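Long-range contacts in Crh-like protein 5 (Neosartorya fumigata, PDB 6IBU), which acts as a coupled chitinase and transglycosylase that transfers chitin to 1,6-beta-glucan, or to chitin itself, cross-linking polysaccharides of the fungal cell wall and septa: residues Thr109-Gly117 / Trp153-Leu163; Ile144-Thr152 / Arg173-Leu181. All coordinates share one frame; numbering follows the deposited sequence.

Contact 1 of 2, residues Thr109-Gly117 / Trp153-Leu163; sequences TQVQTNYFG and WSIDGAVVRTL
R161 runs fully extended to its guanidinium, with CG anti to the backbone N (chi1 -178°), an extension that carries NH1 across to T113, whose OG1 sits between its own backbone N and carbonyl carbon (chi1 60°). R161 NH1 donates to T113 OG1 at 3.0 Å in a nearly straight bond (164°), with the oxygen in the guanidinium plane; NH1 also bonds to R126 O, and OG1 to T128 O. The same rotamer of T113 turns CG2 onto the indole of W153, 3.6 Å from the centroid of the five-membered ring, a CH-pi contact over the face. These side chains pack between the two sheets of the GH16 beta-sandwich, strand 110-116 on one and hairpin 150-164 on the other; a classic beta bulge puts V160 and R161 both opposite W153. N114 O lies at the indole edge, 3.3 Å from W153 CZ2, and the N114 side chain is about 5 Å from those of chitin-binding E102 and E98, the probable nucleophile. W153 NE1 bonds to D100 O. L163 CD2 stands over the Y115 ring, 3.4 Å from its centroid, and R161 NH2 approaches that ring's edge. Near the hairpin turn, V111 CG2 meets I155 CD1 tip to tip at 3.5 Å.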
loop_
_atom_site.group_PDB
_atom_site.type_symbol
_atom_site.label_atom_id
_atom_site.label_comp_id
_atom_site.label_asym_id
_atom_site.label_seq_id
_atom_site.Cartn_x
_atom_site.Cartn_y
_atom_site.Cartn_z
ATOM N N THR A 109 -9.969 -12.127 -11.238
ATOM C CA THR A 109 -11.349 -12.052 -10.695
ATOM C C THR A 109 -11.348 -11.513 -9.269
ATOM O O THR A 109 -12.445 -11.368 -8.717
ATOM C CB THR A 109 -12.028 -13.422 -10.677
ATOM O OG1 THR A 109 -11.142 -14.364 -10.059
ATOM C CG2 THR A 109 -12.438 -13.853 -12.066
ATOM N N GLN A 110 -10.180 -11.297 -8.672
ATOM C CA GLN A 110 -10.103 -10.867 -7.260
ATOM C C GLN A 110 -8.949 -9.878 -7.049
ATOM O O GLN A 110 -8.039 -9.753 -7.912
ATOM C CB GLN A 110 -9.909 -12.045 -6.320
ATOM C CG GLN A 110 -10.691 -13.303 -6.673
ATOM C CD GLN A 110 -10.273 -14.436 -5.754
ATOM O OE1 GLN A 110 -11.020 -14.866 -4.885
ATOM N NE2 GLN A 110 -9.038 -14.881 -5.887
ATOM N N VAL A 111 -9.030 -9.179 -5.922
ATOM C CA VAL A 111 -7.899 -8.464 -5.275
ATOM C C VAL A 111 -7.865 -8.953 -3.831
ATOM O O VAL A 111 -8.915 -9.283 -3.283
ATOM C CB VAL A 111 -8.044 -6.934 -5.356
ATOM C CG1 VAL A 111 -7.957 -6.450 -6.787
ATOM C CG2 VAL A 111 -9.339 -6.454 -4.721
ATOM N N GLN A 112 -6.686 -9.011 -3.241
ATOM C CA GLN A 112 -6.580 -9.402 -1.819
ATOM C C GLN A 112 -6.535 -8.128 -0.974
ATOM O O GLN A 112 -5.911 -7.162 -1.383
ATOM C CB GLN A 112 -5.387 -10.318 -1.578
ATOM C CG GLN A 112 -5.515 -11.013 -0.235
ATOM C CD GLN A 112 -4.271 -11.735 0.197
ATOM O OE1 GLN A 112 -4.351 -12.830 0.742
ATOM N NE2 GLN A 112 -3.120 -11.133 -0.040
ATOM N N THR A 113 -7.240 -8.128 0.142
ATOM C CA THR A 113 -7.138 -7.054 1.153
ATOM C C THR A 113 -6.316 -7.593 2.307
ATOM O O THR A 113 -6.341 -8.777 2.568
ATOM C CB THR A 113 -8.498 -6.527 1.620
ATOM O OG1 THR A 113 -9.261 -7.587 2.195
ATOM C CG2 THR A 113 -9.277 -5.827 0.523
ATOM N N ASN A 114 -5.598 -6.738 2.981
ATOM C CA ASN A 114 -4.743 -7.209 4.084
ATOM C C ASN A 114 -4.426 -6.095 5.065
ATOM O O ASN A 114 -4.488 -4.920 4.701
ATOM C CB ASN A 114 -3.437 -7.745 3.539
ATOM C CG ASN A 114 -3.191 -9.134 4.055
ATOM O OD1 ASN A 114 -3.028 -9.344 5.252
ATOM N ND2 ASN A 114 -3.229 -10.086 3.142
ATOM N N TYR A 115 -4.057 -6.477 6.269
ATOM C CA TYR A 115 -3.547 -5.520 7.267
ATOM C C TYR A 115 -2.638 -6.290 8.214
ATOM O O TYR A 115 -2.774 -7.517 8.318
ATOM C CB TYR A 115 -4.703 -4.819 7.975
ATOM C CG TYR A 115 -5.284 -5.608 9.116
ATOM C CD1 TYR A 115 -6.241 -6.583 8.901
ATOM C CD2 TYR A 115 -4.830 -5.401 10.402
ATOM C CE1 TYR A 115 -6.754 -7.316 9.952
ATOM C CE2 TYR A 115 -5.342 -6.112 11.472
ATOM C CZ TYR A 115 -6.310 -7.065 11.240
ATOM O OH TYR A 115 -6.800 -7.777 12.279
ATOM N N PHE A 116 -1.710 -5.556 8.820
ATOM C CA PHE A 116 -0.842 -5.983 9.940
ATOM C C PHE A 116 -0.942 -4.894 11.004
ATOM O O PHE A 116 -1.046 -3.709 10.653
ATOM C CB PHE A 116 0.605 -6.171 9.475
ATOM C CG PHE A 116 0.728 -7.227 8.411
ATOM C CD1 PHE A 116 0.785 -8.565 8.764
ATOM C CD2 PHE A 116 0.699 -6.903 7.061
ATOM C CE1 PHE A 116 0.923 -9.548 7.795
ATOM C CE2 PHE A 116 0.762 -7.893 6.093
ATOM C CZ PHE A 116 0.882 -9.214 6.459
ATOM N N GLY A 117 -0.950 -5.310 12.262
ATOM C CA GLY A 117 -0.681 -4.446 13.422
ATOM C C GLY A 117 0.734 -4.674 13.900
ATOM O O GLY A 117 1.074 -5.817 14.189
ATOM N N TRP A 153 -12.125 -0.830 3.224
ATOM C CA TRP A 153 -11.636 -0.990 1.834
ATOM C C TRP A 153 -12.829 -0.787 0.911
ATOM O O TRP A 153 -13.858 -1.386 1.168
ATOM C CB TRP A 153 -11.051 -2.388 1.597
ATOM C CG TRP A 153 -9.732 -2.702 2.231
ATOM C CD1 TRP A 153 -8.523 -2.777 1.608
ATOM C CD2 TRP A 153 -9.501 -3.092 3.596
ATOM N NE1 TRP A 153 -7.558 -3.171 2.499
ATOM C CE2 TRP A 153 -8.126 -3.366 3.723
ATOM C CE3 TRP A 153 -10.310 -3.196 4.727
ATOM C CZ2 TRP A 153 -7.552 -3.756 4.929
ATOM C CZ3 TRP A 153 -9.748 -3.606 5.915
ATOM C CH2 TRP A 153 -8.382 -3.877 6.011
ATOM N N SER A 154 -12.669 -0.009 -0.140
ATOM C CA SER A 154 -13.704 0.203 -1.180
ATOM C C SER A 154 -13.101 0.055 -2.572
ATOM O O SER A 154 -11.942 0.455 -2.770
ATOM C CB SER A 154 -14.320 1.546 -1.039
ATOM O OG SER A 154 -15.249 1.501 0.020
ATOM N N ILE A 155 -13.895 -0.472 -3.499
ATOM C CA ILE A 155 -13.520 -0.556 -4.941
ATOM C C ILE A 155 -14.629 0.119 -5.732
ATOM O O ILE A 155 -15.787 -0.335 -5.614
ATOM C CB ILE A 155 -13.307 -2.015 -5.378
ATOM C CG1 ILE A 155 -12.263 -2.702 -4.493
ATOM C CG2 ILE A 155 -12.966 -2.041 -6.858
ATOM C CD1 ILE A 155 -11.946 -4.122 -4.888
ATOM N N ASP A 156 -14.292 1.174 -6.474
ATOM C CA ASP A 156 -15.264 1.898 -7.329
ATOM C C ASP A 156 -16.451 2.336 -6.477
ATOM O O ASP A 156 -17.581 2.247 -6.944
ATOM C CB ASP A 156 -15.673 1.014 -8.506
ATOM C CG ASP A 156 -14.486 0.556 -9.341
ATOM O OD1 ASP A 156 -13.423 1.233 -9.289
ATOM O OD2 ASP A 156 -14.634 -0.490 -10.032
ATOM N N GLY A 157 -16.177 2.777 -5.255
ATOM C CA GLY A 157 -17.167 3.334 -4.320
ATOM C C GLY A 157 -18.095 2.291 -3.725
ATOM O O GLY A 157 -19.197 2.693 -3.297
ATOM N N ALA A 158 -17.728 1.006 -3.729
ATOM C CA ALA A 158 -18.528 -0.040 -3.053
ATOM C C ALA A 158 -17.696 -0.592 -1.894
ATOM O O ALA A 158 -16.553 -1.008 -2.141
ATOM C CB ALA A 158 -18.921 -1.126 -4.028
ATOM N N VAL A 159 -18.215 -0.593 -0.670
ATOM C CA VAL A 159 -17.440 -1.147 0.476
ATOM C C VAL A 159 -17.220 -2.644 0.226
ATOM O O VAL A 159 -18.213 -3.346 -0.103
ATOM C CB VAL A 159 -18.142 -0.896 1.818
ATOM C CG1 VAL A 159 -17.489 -1.688 2.929
ATOM C CG2 VAL A 159 -18.153 0.580 2.163
ATOM N N VAL A 160 -15.981 -3.129 0.334
ATOM C CA VAL A 160 -15.694 -4.585 0.120
ATOM C C VAL A 160 -15.183 -5.224 1.406
ATOM O O VAL A 160 -15.255 -6.465 1.497
ATOM C CB VAL A 160 -14.733 -4.833 -1.050
ATOM C CG1 VAL A 160 -15.372 -4.379 -2.348
ATOM C CG2 VAL A 160 -13.382 -4.168 -0.844
ATOM N N ARG A 161 -14.681 -4.430 2.358
ATOM C CA ARG A 161 -14.252 -4.963 3.668
ATOM C C ARG A 161 -14.218 -3.863 4.711
ATOM O O ARG A 161 -13.711 -2.792 4.404
ATOM C CB ARG A 161 -12.853 -5.555 3.571
ATOM C CG ARG A 161 -12.372 -6.175 4.870
ATOM C CD ARG A 161 -11.054 -6.865 4.653
ATOM N NE ARG A 161 -10.576 -7.410 5.902
ATOM C CZ ARG A 161 -9.392 -7.967 6.073
ATOM N NH1 ARG A 161 -8.558 -8.073 5.041
ATOM N NH2 ARG A 161 -9.057 -8.414 7.270
ATOM N N THR A 162 -14.623 -4.187 5.935
ATOM C CA THR A 162 -14.469 -3.309 7.116
ATOM C C THR A 162 -13.734 -4.060 8.223
ATOM O O THR A 162 -14.191 -5.131 8.622
ATOM C CB THR A 162 -15.826 -2.824 7.632
ATOM O OG1 THR A 162 -16.472 -2.047 6.618
ATOM C CG2 THR A 162 -15.661 -1.985 8.876
ATOM N N LEU A 163 -12.644 -3.485 8.709
ATOM C CA LEU A 163 -11.941 -3.938 9.928
ATOM C C LEU A 163 -12.276 -2.942 11.044
ATOM O O LEU A 163 -11.870 -1.800 10.943
ATOM C CB LEU A 163 -10.440 -4.000 9.647
ATOM C CG LEU A 163 -9.582 -4.172 10.890
ATOM C CD1 LEU A 163 -9.793 -5.564 11.448
ATOM C CD2 LEU A 163 -8.126 -3.873 10.584
#

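Contact 2 of 2, residues Ile144-Thr152 / Arg173-Leu181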
loop_
_atom_site.group_PDB
_atom_site.type_symbol
_atom_site.label_atom_id
_atom_site.label_comp_id
_atom_site.label_asym_id
_atom_site.label_seq_id
_atom_site.Cartn_x
_atom_site.Cartn_y
_atom_site.Cartn_z
ATOM N N ILE A 144 -9.010 3.258 0.648
ATOM C CA ILE A 144 -8.873 2.856 2.073
ATOM C C ILE A 144 -9.306 4.036 2.923
ATOM O O ILE A 144 -8.658 5.035 2.828
ATOM C CB ILE A 144 -7.434 2.437 2.390
ATOM C CG1 ILE A 144 -7.017 1.204 1.588
ATOM C CG2 ILE A 144 -7.276 2.221 3.890
ATOM C CD1 ILE A 144 -5.554 0.871 1.682
ATOM N N ASP A 145 -10.403 3.905 3.652
ATOM C CA ASP A 145 -10.867 4.888 4.658
ATOM C C ASP A 145 -10.336 4.429 6.011
ATOM O O ASP A 145 -10.541 3.289 6.383
ATOM C CB ASP A 145 -12.381 5.062 4.626
ATOM C CG ASP A 145 -12.807 6.026 3.515
ATOM O OD1 ASP A 145 -12.704 7.291 3.722
ATOM O OD2 ASP A 145 -13.198 5.520 2.419
ATOM N N TRP A 146 -9.640 5.300 6.708
ATOM C CA TRP A 146 -8.880 4.895 7.902
ATOM C C TRP A 146 -9.196 5.853 9.043
ATOM O O TRP A 146 -8.797 7.015 8.990
ATOM C CB TRP A 146 -7.415 4.845 7.519
ATOM C CG TRP A 146 -6.465 4.675 8.640
ATOM C CD1 TRP A 146 -6.597 3.873 9.736
ATOM C CD2 TRP A 146 -5.161 5.259 8.695
ATOM N NE1 TRP A 146 -5.459 3.953 10.489
ATOM C CE2 TRP A 146 -4.564 4.788 9.876
ATOM C CE3 TRP A 146 -4.463 6.141 7.869
ATOM C CZ2 TRP A 146 -3.300 5.198 10.265
ATOM C CZ3 TRP A 146 -3.204 6.532 8.238
ATOM C CH2 TRP A 146 -2.639 6.064 9.424
ATOM N N THR A 147 -9.929 5.364 10.031
ATOM C CA THR A 147 -10.299 6.142 11.233
ATOM C C THR A 147 -9.875 5.340 12.445
ATOM O O THR A 147 -9.505 4.180 12.272
ATOM C CB THR A 147 -11.799 6.463 11.231
ATOM O OG1 THR A 147 -12.596 5.310 11.482
ATOM C CG2 THR A 147 -12.247 7.049 9.915
ATOM N N LYS A 148 -9.948 5.950 13.622
ATOM C CA LYS A 148 -9.600 5.272 14.894
ATOM C C LYS A 148 -10.670 4.204 15.181
ATOM O O LYS A 148 -10.386 3.308 15.963
ATOM C CB LYS A 148 -9.345 6.279 16.024
ATOM C CG LYS A 148 -10.263 7.490 16.100
ATOM C CD LYS A 148 -9.815 8.538 17.109
ATOM C CE LYS A 148 -8.527 9.229 16.700
ATOM N NZ LYS A 148 -8.603 10.703 16.863
ATOM N N ASP A 149 -11.820 4.241 14.511
ATOM C CA ASP A 149 -12.894 3.242 14.733
ATOM C C ASP A 149 -12.779 2.061 13.756
ATOM O O ASP A 149 -13.199 0.984 14.134
ATOM C CB ASP A 149 -14.277 3.883 14.629
ATOM C CG ASP A 149 -14.639 4.788 15.800
ATOM O OD1 ASP A 149 -14.048 4.618 16.919
ATOM O OD2 ASP A 149 -15.555 5.638 15.605
ATOM N N ALA A 150 -12.284 2.254 12.534
ATOM C CA ALA A 150 -12.382 1.239 11.463
ATOM C C ALA A 150 -11.499 1.584 10.267
ATOM O O ALA A 150 -11.355 2.759 9.918
ATOM C CB ALA A 150 -13.805 1.105 10.999
ATOM N N VAL A 151 -10.973 0.547 9.635
ATOM C CA VAL A 151 -10.405 0.602 8.269
ATOM C C VAL A 151 -11.453 0.050 7.305
ATOM O O VAL A 151 -11.946 -1.055 7.517
ATOM C CB VAL A 151 -9.101 -0.199 8.195
ATOM C CG1 VAL A 151 -8.648 -0.379 6.752
ATOM C CG2 VAL A 151 -8.028 0.462 9.040
ATOM N N THR A 152 -11.766 0.794 6.257
ATOM C CA THR A 152 -12.741 0.363 5.240
ATOM C C THR A 152 -12.022 0.295 3.909
ATOM O O THR A 152 -11.362 1.264 3.562
ATOM C CB THR A 152 -13.959 1.284 5.212
ATOM O OG1 THR A 152 -14.478 1.327 6.539
ATOM C CG2 THR A 152 -15.001 0.796 4.234
ATOM N N ARG A 173 -3.921 -4.623 17.548
ATOM C CA ARG A 173 -3.299 -4.801 16.208
ATOM C C ARG A 173 -4.029 -3.940 15.159
ATOM O O ARG A 173 -3.879 -4.206 13.966
ATOM C CB ARG A 173 -3.245 -6.296 15.861
ATOM C CG ARG A 173 -2.311 -7.103 16.751
ATOM C CD ARG A 173 -0.880 -6.760 16.475
ATOM N NE ARG A 173 0.084 -7.490 17.291
ATOM C CZ ARG A 173 0.549 -7.094 18.473
ATOM N NH1 ARG A 173 0.112 -5.976 19.023
ATOM N NH2 ARG A 173 1.460 -7.814 19.110
ATOM N N PHE A 174 -4.751 -2.901 15.569
ATOM C CA PHE A 174 -5.415 -1.948 14.648
ATOM C C PHE A 174 -4.376 -0.978 14.099
ATOM O O PHE A 174 -3.638 -0.386 14.875
ATOM C CB PHE A 174 -6.535 -1.198 15.367
ATOM C CG PHE A 174 -7.436 -0.444 14.438
ATOM C CD1 PHE A 174 -8.379 -1.103 13.681
ATOM C CD2 PHE A 174 -7.302 0.926 14.292
ATOM C CE1 PHE A 174 -9.193 -0.399 12.808
ATOM C CE2 PHE A 174 -8.137 1.633 13.444
ATOM C CZ PHE A 174 -9.076 0.970 12.699
ATOM N N PRO A 175 -4.255 -0.797 12.764
ATOM C CA PRO A 175 -3.325 0.188 12.208
ATOM C C PRO A 175 -3.687 1.588 12.713
ATOM O O PRO A 175 -4.790 1.975 12.519
ATOM C CB PRO A 175 -3.525 0.076 10.699
ATOM C CG PRO A 175 -4.052 -1.326 10.515
ATOM C CD PRO A 175 -4.934 -1.569 11.724
ATOM N N GLN A 176 -2.794 2.269 13.426
ATOM C CA GLN A 176 -3.178 3.519 14.120
ATOM C C GLN A 176 -1.968 4.413 14.332
ATOM O O GLN A 176 -2.008 5.226 15.243
ATOM C CB GLN A 176 -3.828 3.219 15.469
ATOM C CG GLN A 176 -2.928 2.451 16.428
ATOM C CD GLN A 176 -3.708 2.031 17.653
ATOM O OE1 GLN A 176 -3.947 2.827 18.564
ATOM N NE2 GLN A 176 -4.119 0.776 17.687
ATOM N N THR A 177 -0.942 4.276 13.510
ATOM C CA THR A 177 0.236 5.166 13.553
ATOM C C THR A 177 0.356 5.808 12.181
ATOM O O THR A 177 -0.233 5.319 11.235
ATOM C CB THR A 177 1.471 4.382 13.975
ATOM O OG1 THR A 177 1.616 3.258 13.110
ATOM C CG2 THR A 177 1.392 3.920 15.410
ATOM N N PRO A 178 1.108 6.917 12.050
ATOM C CA PRO A 178 1.144 7.660 10.799
ATOM C C PRO A 178 1.731 6.733 9.731
ATOM O O PRO A 178 2.717 6.066 9.984
ATOM C CB PRO A 178 2.079 8.846 11.059
ATOM C CG PRO A 178 2.250 8.867 12.587
ATOM C CD PRO A 178 2.030 7.452 13.061
ATOM N N MET A 179 1.128 6.745 8.557
ATOM C CA MET A 179 1.497 5.801 7.493
ATOM C C MET A 179 1.837 6.557 6.224
ATOM O O MET A 179 1.287 7.616 5.998
ATOM C CB MET A 179 0.357 4.819 7.220
ATOM C CG MET A 179 0.251 3.788 8.309
ATOM S SD MET A 179 -0.808 2.404 7.915
ATOM C CE MET A 179 -2.401 3.205 7.804
ATOM N N ARG A 180 2.713 5.973 5.423
ATOM C CA ARG A 180 3.005 6.509 4.085
ATOM C C ARG A 180 2.399 5.556 3.059
ATOM O O ARG A 180 2.001 4.446 3.412
ATOM C CB ARG A 180 4.499 6.780 3.961
ATOM C CG ARG A 180 5.377 5.551 3.875
ATOM C CD ARG A 180 6.532 5.884 2.974
ATOM N NE ARG A 180 7.740 6.059 3.753
ATOM C CZ ARG A 180 8.677 6.984 3.560
ATOM N NH1 ARG A 180 8.593 7.869 2.577
ATOM N NH2 ARG A 180 9.715 7.010 4.374
ATOM N N LEU A 181 2.216 6.042 1.841
ATOM C CA LEU A 181 1.643 5.238 0.747
ATOM C C LEU A 181 2.798 4.712 -0.105
ATOM O O LEU A 181 3.638 5.504 -0.519
ATOM C CB LEU A 181 0.674 6.142 -0.015
ATOM C CG LEU A 181 0.018 5.554 -1.255
ATOM C CD1 LEU A 181 -0.813 4.320 -0.925
ATOM C CD2 LEU A 181 -0.830 6.630 -1.919
#
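A Met-aromatic contact joins the two sheets of the GH16 beta-sandwich here: W146, at the end of strand 140-146, meets M179 of segment 173-181, and the chain ahead of M179 packs F174 against the turn after W146. M179 bends at its last torsion (chi3 -65°) and lays CE over one face of the six-membered ring of W146, with SD above the same face, 4.6 Å from the ring centroid. On the indole edge, W146 NE1 donates to P175 O at 2.9 Å. The N-H points well at the oxygen (156°), yet it comes from above the carbonyl plane rather than within it. Further round the rim, T177 O is 3.1 Å from W146 CH2; the two carbonyls, P175 O slightly off the ring plane and T177 O in it, lie along the NE1 to CH2 side of the indole. F68 and F70 also pack against W146. M179 is close to the catalytic cleft: its side chain is about 6 Å from that of E98, the probable nucleophile.

F174 presses its ring end against the turn 147-150. CE2 is 3.1 Å from T147 O, which lies in the ring plane, and CZ approaches A150 N. V151 adds CG2, 3.8 Å from F174 CZ. The turn is itself tied: A150 O accepts from both T147 N and T147 OG1, the hydroxyl bond at 3.2 Å falling on a carbonyl lone pair. On the loop side, Q176 folds back on the residue that carries the aromatic ring, Q176 NE2 donating to F174 O at 3.1 Å with the oxygen close to the amide plane.

How the contacts relate
Both contacts bridge the sheets of the sandwich and share strand 150-155, their centres about 13 Å apart. Contact 1 is largely buried, with R161 partly exposed, between strand 110-116 and hairpin 150-164; contact 2 sits at one end of the sandwich, where buried W146, F174 and M179 adjoin the exposed turn residues T147, K148 and D149. Contact 1 brings an arginine-threonine hydrogen bond in among rings and methyl groups, whereas contact 2 has no charged group at its core and rests on a methionine over an indole, an indole N-H to carbonyl bond and backbone carbonyls at ring edges. They meet directly, L163 N probably bonding to V151 O at 2.8 Å, while Y115 CE2 packs 3.5 Å from R173 O.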